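Local coordinates for secreted protein (Streptomyces lividans TK24, PDB 5LXZ) that probably acts as a secreted mononuclear copper-radical oxidase of the galactose oxidase-like AA5 family, with copper bound at its metalloradical site, at residues Gly470-Gly476 against Arg495-Pro501; Lys291-Phe295 against Trp330-Lys336. The protein carries 1 engineered substitution. Where two conformers were deposited one is given. Numbering follows the deposited sequence.

Interaction 1: Gly470-Gly476 against Arg495-Pro501; sequences GRLMFFG and RIEIYTP. With PO4 (phosphate ion), chain G.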
loop_
_atom_site.group_PDB
_atom_site.type_symbol
_atom_site.label_atom_id
_atom_site.label_comp_id
_atom_site.label_asym_id
_atom_site.label_seq_id
_atom_site.Cartn_x
_atom_site.Cartn_y
_atom_site.Cartn_z
ATOM N N GLY A 470 8.437 -20.850 0.611
ATOM C CA GLY A 470 8.320 -20.506 2.022
ATOM C C GLY A 470 9.333 -19.485 2.537
ATOM O O GLY A 470 9.290 -19.126 3.704
ATOM N N ARG A 471 10.237 -19.033 1.682
ATOM C CA ARG A 471 11.098 -17.904 2.003
ATOM C C ARG A 471 10.405 -16.647 1.554
ATOM O O ARG A 471 9.374 -16.699 0.891
ATOM C CB ARG A 471 12.439 -18.027 1.319
ATOM C CG ARG A 471 13.213 -19.263 1.776
ATOM C CD ARG A 471 14.578 -19.378 1.104
ATOM N NE ARG A 471 15.310 -20.520 1.635
ATOM C CZ ARG A 471 15.131 -21.788 1.252
ATOM N NH1 ARG A 471 14.250 -22.114 0.314
ATOM N NH2 ARG A 471 15.811 -22.752 1.848
ATOM N N LEU A 472 10.971 -15.522 1.950
ATOM C CA LEU A 472 10.363 -14.208 1.681
ATOM C C LEU A 472 11.357 -13.270 1.061
ATOM O O LEU A 472 12.529 -13.221 1.453
ATOM C CB LEU A 472 9.814 -13.618 2.948
ATOM C CG LEU A 472 8.681 -14.447 3.536
ATOM C CD1 LEU A 472 9.171 -15.286 4.730
ATOM C CD2 LEU A 472 7.503 -13.592 3.949
ATOM N N MET A 473 10.883 -12.478 0.104
ATOM C CA MET A 473 11.710 -11.477 -0.546
ATOM C C MET A 473 11.329 -10.112 -0.008
ATOM O O MET A 473 10.140 -9.800 0.128
ATOM C CB MET A 473 11.532 -11.520 -2.054
ATOM C CG MET A 473 12.432 -10.588 -2.812
ATOM S SD MET A 473 11.807 -8.921 -3.021
ATOM C CE MET A 473 10.579 -9.232 -4.288
ATOM N N PHE A 474 12.345 -9.303 0.269
ATOM C CA PHE A 474 12.198 -7.942 0.741
ATOM C C PHE A 474 12.851 -7.005 -0.245
ATOM O O PHE A 474 13.916 -7.278 -0.798
ATOM C CB PHE A 474 12.852 -7.798 2.114
ATOM C CG PHE A 474 12.012 -8.340 3.232
ATOM C CD1 PHE A 474 11.859 -9.731 3.406
ATOM C CD2 PHE A 474 11.374 -7.492 4.141
ATOM C CE1 PHE A 474 11.067 -10.258 4.437
ATOM C CE2 PHE A 474 10.618 -8.026 5.170
ATOM C CZ PHE A 474 10.429 -9.389 5.311
ATOM N N PHE A 475 12.195 -5.866 -0.517
ATOM C CA PHE A 475 12.681 -4.930 -1.519
ATOM C C PHE A 475 12.502 -3.497 -1.089
ATOM O O PHE A 475 11.736 -3.187 -0.178
ATOM C CB PHE A 475 11.932 -5.133 -2.851
ATOM C CG PHE A 475 10.471 -4.820 -2.759
ATOM C CD1 PHE A 475 10.003 -3.520 -2.997
ATOM C CD2 PHE A 475 9.546 -5.800 -2.440
ATOM C CE1 PHE A 475 8.650 -3.209 -2.908
ATOM C CE2 PHE A 475 8.192 -5.483 -2.349
ATOM C CZ PHE A 475 7.759 -4.186 -2.581
ATOM N N GLY A 476 13.168 -2.602 -1.802
ATOM C CA GLY A 476 12.946 -1.193 -1.703
ATOM C C GLY A 476 13.692 -0.499 -0.606
ATOM O O GLY A 476 14.629 -1.069 -0.041
ATOM N N ARG A 495 19.169 -3.062 -3.351
ATOM C CA ARG A 495 19.404 -4.424 -2.952
ATOM C C ARG A 495 18.078 -5.110 -2.584
ATOM O O ARG A 495 17.131 -4.463 -2.110
ATOM C CB ARG A 495 20.360 -4.480 -1.785
ATOM C CG ARG A 495 21.767 -4.036 -2.152
ATOM C CD ARG A 495 22.664 -3.994 -0.937
ATOM N NE ARG A 495 22.250 -2.950 -0.033
ATOM C CZ ARG A 495 22.754 -2.753 1.171
ATOM N NH1 ARG A 495 23.687 -3.582 1.643
ATOM N NH2 ARG A 495 22.289 -1.775 1.929
ATOM N N ILE A 496 18.053 -6.426 -2.769
ATOM C CA ILE A 496 16.950 -7.298 -2.448
ATOM C C ILE A 496 17.461 -8.247 -1.346
ATOM O O ILE A 496 18.639 -8.608 -1.401
ATOM C CB ILE A 496 16.618 -8.041 -3.766
ATOM C CG1 ILE A 496 16.193 -7.039 -4.848
ATOM C CG2 ILE A 496 15.521 -9.068 -3.585
ATOM C CD1 ILE A 496 14.936 -6.257 -4.455
ATOM N N GLU A 497 16.619 -8.663 -0.411
ATOM C CA GLU A 497 16.995 -9.676 0.559
ATOM C C GLU A 497 16.024 -10.831 0.470
ATOM O O GLU A 497 14.833 -10.649 0.162
ATOM C CB GLU A 497 16.966 -9.144 1.979
ATOM C CG GLU A 497 18.190 -8.388 2.427
ATOM C CD GLU A 497 18.133 -8.020 3.925
ATOM O OE1 GLU A 497 17.543 -7.010 4.276
ATOM O OE2 GLU A 497 18.692 -8.734 4.761
ATOM N N ILE A 498 16.517 -12.015 0.788
ATOM C CA ILE A 498 15.675 -13.171 1.049
ATOM C C ILE A 498 15.796 -13.561 2.492
ATOM O O ILE A 498 16.926 -13.697 2.991
ATOM C CB ILE A 498 16.128 -14.346 0.201
ATOM C CG1 ILE A 498 16.109 -13.942 -1.242
ATOM C CG2 ILE A 498 15.280 -15.588 0.440
ATOM C CD1 ILE A 498 14.802 -13.569 -1.768
ATOM N N TYR A 499 14.674 -13.723 3.160
ATOM C CA TYR A 499 14.642 -14.230 4.501
ATOM C C TYR A 499 14.201 -15.678 4.477
ATOM O O TYR A 499 13.156 -16.043 3.924
ATOM C CB TYR A 499 13.714 -13.396 5.409
ATOM C CG TYR A 499 13.638 -13.940 6.816
ATOM C CD1 TYR A 499 14.758 -13.930 7.634
ATOM C CD2 TYR A 499 12.483 -14.523 7.297
ATOM C CE1 TYR A 499 14.703 -14.445 8.904
ATOM C CE2 TYR A 499 12.392 -15.013 8.585
ATOM C CZ TYR A 499 13.538 -15.039 9.376
ATOM O OH TYR A 499 13.412 -15.550 10.643
ATOM N N THR A 500 14.969 -16.537 5.153
ATOM C CA THR A 500 14.635 -17.938 5.313
ATOM C C THR A 500 14.199 -18.127 6.768
ATOM O O THR A 500 15.019 -17.967 7.692
ATOM C CB THR A 500 15.873 -18.821 5.039
ATOM O OG1 THR A 500 16.280 -18.661 3.690
ATOM C CG2 THR A 500 15.557 -20.267 5.260
ATOM N N PRO A 501 12.935 -18.440 7.012
ATOM C CA PRO A 501 12.456 -18.476 8.398
ATOM C C PRO A 501 13.004 -19.718 9.156
ATOM O O PRO A 501 13.479 -20.646 8.524
ATOM C CB PRO A 501 10.911 -18.552 8.260
ATOM C CG PRO A 501 10.677 -17.959 6.892
ATOM C CD PRO A 501 11.812 -18.408 6.048
HETATM P P PO4 G . 14.510 -25.844 0.241
HETATM O O1 PO4 G . 15.164 -26.590 -0.903
HETATM O O2 PO4 G . 13.717 -24.690 -0.401
HETATM O O3 PO4 G . 13.616 -26.765 1.043
HETATM O O4 PO4 G . 15.543 -25.347 1.218
HETATM O O HOH W 1 15.594 -3.777 0.385
HETATM O O HOH W 2 15.444 -2.850 -3.660
#
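Two water molecules, not a direct bond, join Gly-476 to Arg-495 where these antiparallel strands part: Gly-476 N and Arg-495 O are 4.4 Å apart, with one water accepting a hydrogen bond from Gly-476 N and the other donating to Gly-476 O, while both donate to Arg-495 O. Further in, Leu-472 and Phe-474 form hydrogen-bonded pairs with Tyr-499 and Glu-497, the tightest links being Tyr-499 N to Leu-472 O and Phe-474 N to Glu-497 O, each 2.8 Å. Side chains alternate between faces. Met-473 CG meets Ile-496 CG2 at 3.5 Å on one; on the other, Leu-472, Phe-474 and Tyr-499 pack on Leu-419 of the neighbouring blade, and Glu-497 forms a salt bridge with Arg-458. At the opposite end, Arg-471 NE donates to Thr-500 OG1 (2.9 Å), while its NH1 and NH2 hold a phosphate probably left from crystallisation. Strands 462-466 and 14-18 flank the pair, giving a four-stranded beta-propeller blade completed by the N-terminal strand, the classic Velcro closure.

Interaction 2: Lys291-Phe295 against Trp330-Lys336; sequences KVRQF and WDVETNK. With EDO (1,2-ethanediol), chain M; EDO (1,2-ethanediol), chain O; ACT (acetate ion), chain D.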
loop_
_atom_site.group_PDB
_atom_site.type_symbol
_atom_site.label_atom_id
_atom_site.label_comp_id
_atom_site.label_asym_id
_atom_site.label_seq_id
_atom_site.Cartn_x
_atom_site.Cartn_y
_atom_site.Cartn_z
ATOM N N LYS A 291 -22.255 7.242 -4.989
ATOM C CA LYS A 291 -22.139 8.172 -3.885
ATOM C C LYS A 291 -20.676 8.358 -3.500
ATOM O O LYS A 291 -19.839 7.500 -3.725
ATOM C CB LYS A 291 -22.907 7.678 -2.683
ATOM C CG LYS A 291 -24.414 7.594 -2.908
ATOM C CD LYS A 291 -25.087 6.938 -1.717
ATOM C CE LYS A 291 -26.595 6.785 -1.891
ATOM N NZ LYS A 291 -27.147 6.000 -0.761
ATOM N N VAL A 292 -20.410 9.541 -3.003
ATOM C CA VAL A 292 -19.091 9.930 -2.563
ATOM C C VAL A 292 -18.689 9.234 -1.269
ATOM O O VAL A 292 -19.435 9.219 -0.295
ATOM C CB VAL A 292 -19.130 11.474 -2.274
ATOM C CG1 VAL A 292 -17.898 11.980 -1.562
ATOM C CG2 VAL A 292 -19.322 12.225 -3.560
ATOM N N ARG A 293 -17.455 8.714 -1.236
ATOM C CA ARG A 293 -16.843 8.384 0.046
ATOM C C ARG A 293 -15.351 8.541 -0.058
ATOM O O ARG A 293 -14.659 7.881 -0.833
ATOM C CB ARG A 293 -17.198 7.033 0.590
ATOM C CG ARG A 293 -16.608 6.909 1.985
ATOM C CD ARG A 293 -17.286 5.916 2.855
ATOM N NE ARG A 293 -18.672 6.184 3.192
ATOM C CZ ARG A 293 -19.116 7.017 4.145
ATOM N NH1 ARG A 293 -18.292 7.761 4.877
ATOM N NH2 ARG A 293 -20.415 7.090 4.373
ATOM N N GLN A 294 -14.891 9.515 0.729
ATOM C CA GLN A 294 -13.530 9.973 0.642
ATOM C C GLN A 294 -12.628 9.343 1.679
ATOM O O GLN A 294 -13.013 9.195 2.848
ATOM C CB GLN A 294 -13.503 11.497 0.765
ATOM C CG GLN A 294 -12.150 12.117 0.520
ATOM C CD GLN A 294 -12.156 13.605 0.739
ATOM O OE1 GLN A 294 -11.559 14.114 1.714
ATOM N NE2 GLN A 294 -12.771 14.311 -0.164
ATOM N N PHE A 295 -11.437 8.974 1.206
ATOM C CA PHE A 295 -10.372 8.450 2.045
ATOM C C PHE A 295 -9.040 9.080 1.650
ATOM O O PHE A 295 -8.886 9.507 0.512
ATOM C CB PHE A 295 -10.213 6.922 1.850
ATOM C CG PHE A 295 -11.397 6.102 2.260
ATOM C CD1 PHE A 295 -12.405 5.813 1.356
ATOM C CD2 PHE A 295 -11.496 5.620 3.560
ATOM C CE1 PHE A 295 -13.491 5.071 1.740
ATOM C CE2 PHE A 295 -12.606 4.860 3.952
ATOM C CZ PHE A 295 -13.580 4.554 3.010
ATOM N N TRP A 330 -17.403 -0.375 5.781
ATOM C CA TRP A 330 -18.033 0.342 4.696
ATOM C C TRP A 330 -18.874 -0.602 3.869
ATOM O O TRP A 330 -18.339 -1.535 3.253
ATOM C CB TRP A 330 -16.936 0.974 3.838
ATOM C CG TRP A 330 -17.352 1.796 2.681
ATOM C CD1 TRP A 330 -18.531 2.449 2.481
ATOM C CD2 TRP A 330 -16.550 2.070 1.524
ATOM N NE1 TRP A 330 -18.521 3.082 1.267
ATOM C CE2 TRP A 330 -17.304 2.893 0.672
ATOM C CE3 TRP A 330 -15.240 1.733 1.151
ATOM C CZ2 TRP A 330 -16.809 3.352 -0.511
ATOM C CZ3 TRP A 330 -14.762 2.173 -0.032
ATOM C CH2 TRP A 330 -15.536 2.995 -0.872
ATOM N N ASP A 331 -20.178 -0.363 3.804
ATOM C CA ASP A 331 -21.029 -1.086 2.856
ATOM C C ASP A 331 -20.961 -0.278 1.575
ATOM O O ASP A 331 -21.506 0.822 1.485
ATOM C CB ASP A 331 -22.435 -1.126 3.394
ATOM C CG ASP A 331 -23.381 -1.909 2.506
ATOM O OD1 ASP A 331 -23.211 -1.887 1.274
ATOM O OD2 ASP A 331 -24.274 -2.589 3.042
ATOM N N VAL A 332 -20.237 -0.792 0.579
ATOM C CA VAL A 332 -20.007 -0.043 -0.626
ATOM C C VAL A 332 -21.299 0.157 -1.414
ATOM O O VAL A 332 -21.457 1.163 -2.072
ATOM C CB VAL A 332 -18.937 -0.733 -1.489
ATOM C CG1 VAL A 332 -18.698 0.019 -2.781
ATOM C CG2 VAL A 332 -17.625 -0.871 -0.727
ATOM N N GLU A 333 -22.223 -0.778 -1.314
ATOM C CA GLU A 333 -23.456 -0.665 -2.090
ATOM C C GLU A 333 -24.416 0.387 -1.530
ATOM O O GLU A 333 -25.052 1.086 -2.310
ATOM C CB GLU A 333 -24.126 -2.029 -2.208
ATOM C CG GLU A 333 -23.299 -3.058 -2.934
ATOM C CD GLU A 333 -23.975 -4.408 -3.004
ATOM O OE1 GLU A 333 -23.984 -5.112 -1.973
ATOM O OE2 GLU A 333 -24.544 -4.738 -4.106
ATOM N N THR A 334 -24.559 0.492 -0.217
ATOM C CA THR A 334 -25.376 1.560 0.393
ATOM C C THR A 334 -24.624 2.828 0.688
ATOM O O THR A 334 -25.214 3.894 0.891
ATOM C CB THR A 334 -26.012 1.111 1.720
ATOM O OG1 THR A 334 -24.954 0.853 2.649
ATOM C CG2 THR A 334 -26.836 -0.147 1.576
ATOM N N ASN A 335 -23.315 2.675 0.749
ATOM C CA ASN A 335 -22.364 3.722 1.143
ATOM C C ASN A 335 -22.239 3.949 2.635
ATOM O O ASN A 335 -21.444 4.806 3.024
ATOM C CB ASN A 335 -22.542 5.039 0.399
ATOM C CG ASN A 335 -21.250 5.800 0.306
ATOM O OD1 ASN A 335 -20.191 5.236 0.018
ATOM N ND2 ASN A 335 -21.315 7.090 0.566
ATOM N N LYS A 336 -22.992 3.214 3.440
ATOM C CA LYS A 336 -22.972 3.387 4.888
ATOM C C LYS A 336 -21.600 3.049 5.433
ATOM O O LYS A 336 -20.958 2.082 4.997
ATOM C CB LYS A 336 -24.020 2.505 5.556
ATOM C CG LYS A 336 -24.182 2.811 7.039
ATOM C CD LYS A 336 -25.368 2.068 7.603
ATOM C CE LYS A 336 -25.418 2.228 9.114
ATOM N NZ LYS A 336 -26.506 1.360 9.656
HETATM C C1 EDO M . -15.400 7.243 6.196
HETATM O O1 EDO M . -15.258 8.442 6.971
HETATM C C2 EDO M . -14.836 7.485 4.801
HETATM O O2 EDO M . -15.305 8.706 4.186
HETATM C C1 EDO O . -23.070 3.448 -3.958
HETATM O O1 EDO O . -22.156 4.522 -3.976
HETATM C C2 EDO O . -22.572 2.390 -4.930
HETATM O O2 EDO O . -22.730 2.722 -6.332
HETATM C C ACT D . -20.553 9.274 7.276
HETATM O O ACT D . -21.139 9.447 6.183
HETATM O OXT ACT D . -20.836 8.300 8.008
HETATM C CH3 ACT D . -19.492 10.247 7.696
#
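No beta pairing joins these segments. Residues 291-295 run extended but irregular, and residues 330-336 leave strand 328-330 to turn into strand 337-339; the closest CA atoms, those of Lys-291 and Asn-335, are 6.7 Å apart. The setting is a kelch-type beta-propeller: a linker between two blades packs on the turn joining the two outer strands of the second. That turn is held by Asp-331, whose OD1 accepts from Thr-334 N (3.1 Å) in an Asx motif and whose N donates to Lys-336 O (2.8 Å). Asn-335, at positive phi, directs its side chain toward the linker. Its OD1 receives Trp-330 NE1 at 3.0 Å, and its ND2 donates to Val-292 O, also at 3.0 Å, so one amide joins indole, turn and linker. The Trp-330 ring is buried, with Arg-293 CD lying over its five-membered ring in a CH-pi contact, 3.7 Å from the centroid. Phe-295 meets the six-membered ring obliquely, planes at 51° and CE1 3.6 Å from Trp-330 CZ3. Trp-330 also touches Leu-260 and Val-262 of the preceding blade, so the indole fills the interblade seam. Arg-293 reaches past it to the turn's backbone, where Asn-335 O accepts two hydrogen bonds, from Arg-293 NH2 at 2.8 Å and Arg-293 NE at 3.1 Å.

Overall arrangement
From the N terminus, strand 14-18 comes first but takes its place in the last blade, beside residues 496-500. Interaction 2 is met next: it closes a loop of 34 residues holding the first two strands of blade 301-339 and most of the third, and ties that blade to the linker leaving blade 250-288. Interaction 1 follows in series, neither nested nor crossed, closing an 18-residue excursion without helix or strand between neighbouring strands of one blade. Interactions 1 and 2 lie on opposite sides of the chain's centre, their centres about 37 Å apart and nearest atoms about 22 Å. Copper ligands Tyr-248 and Tyr-460/His-461 precede the first strands of blade 250-288 and the closing blade, respectively.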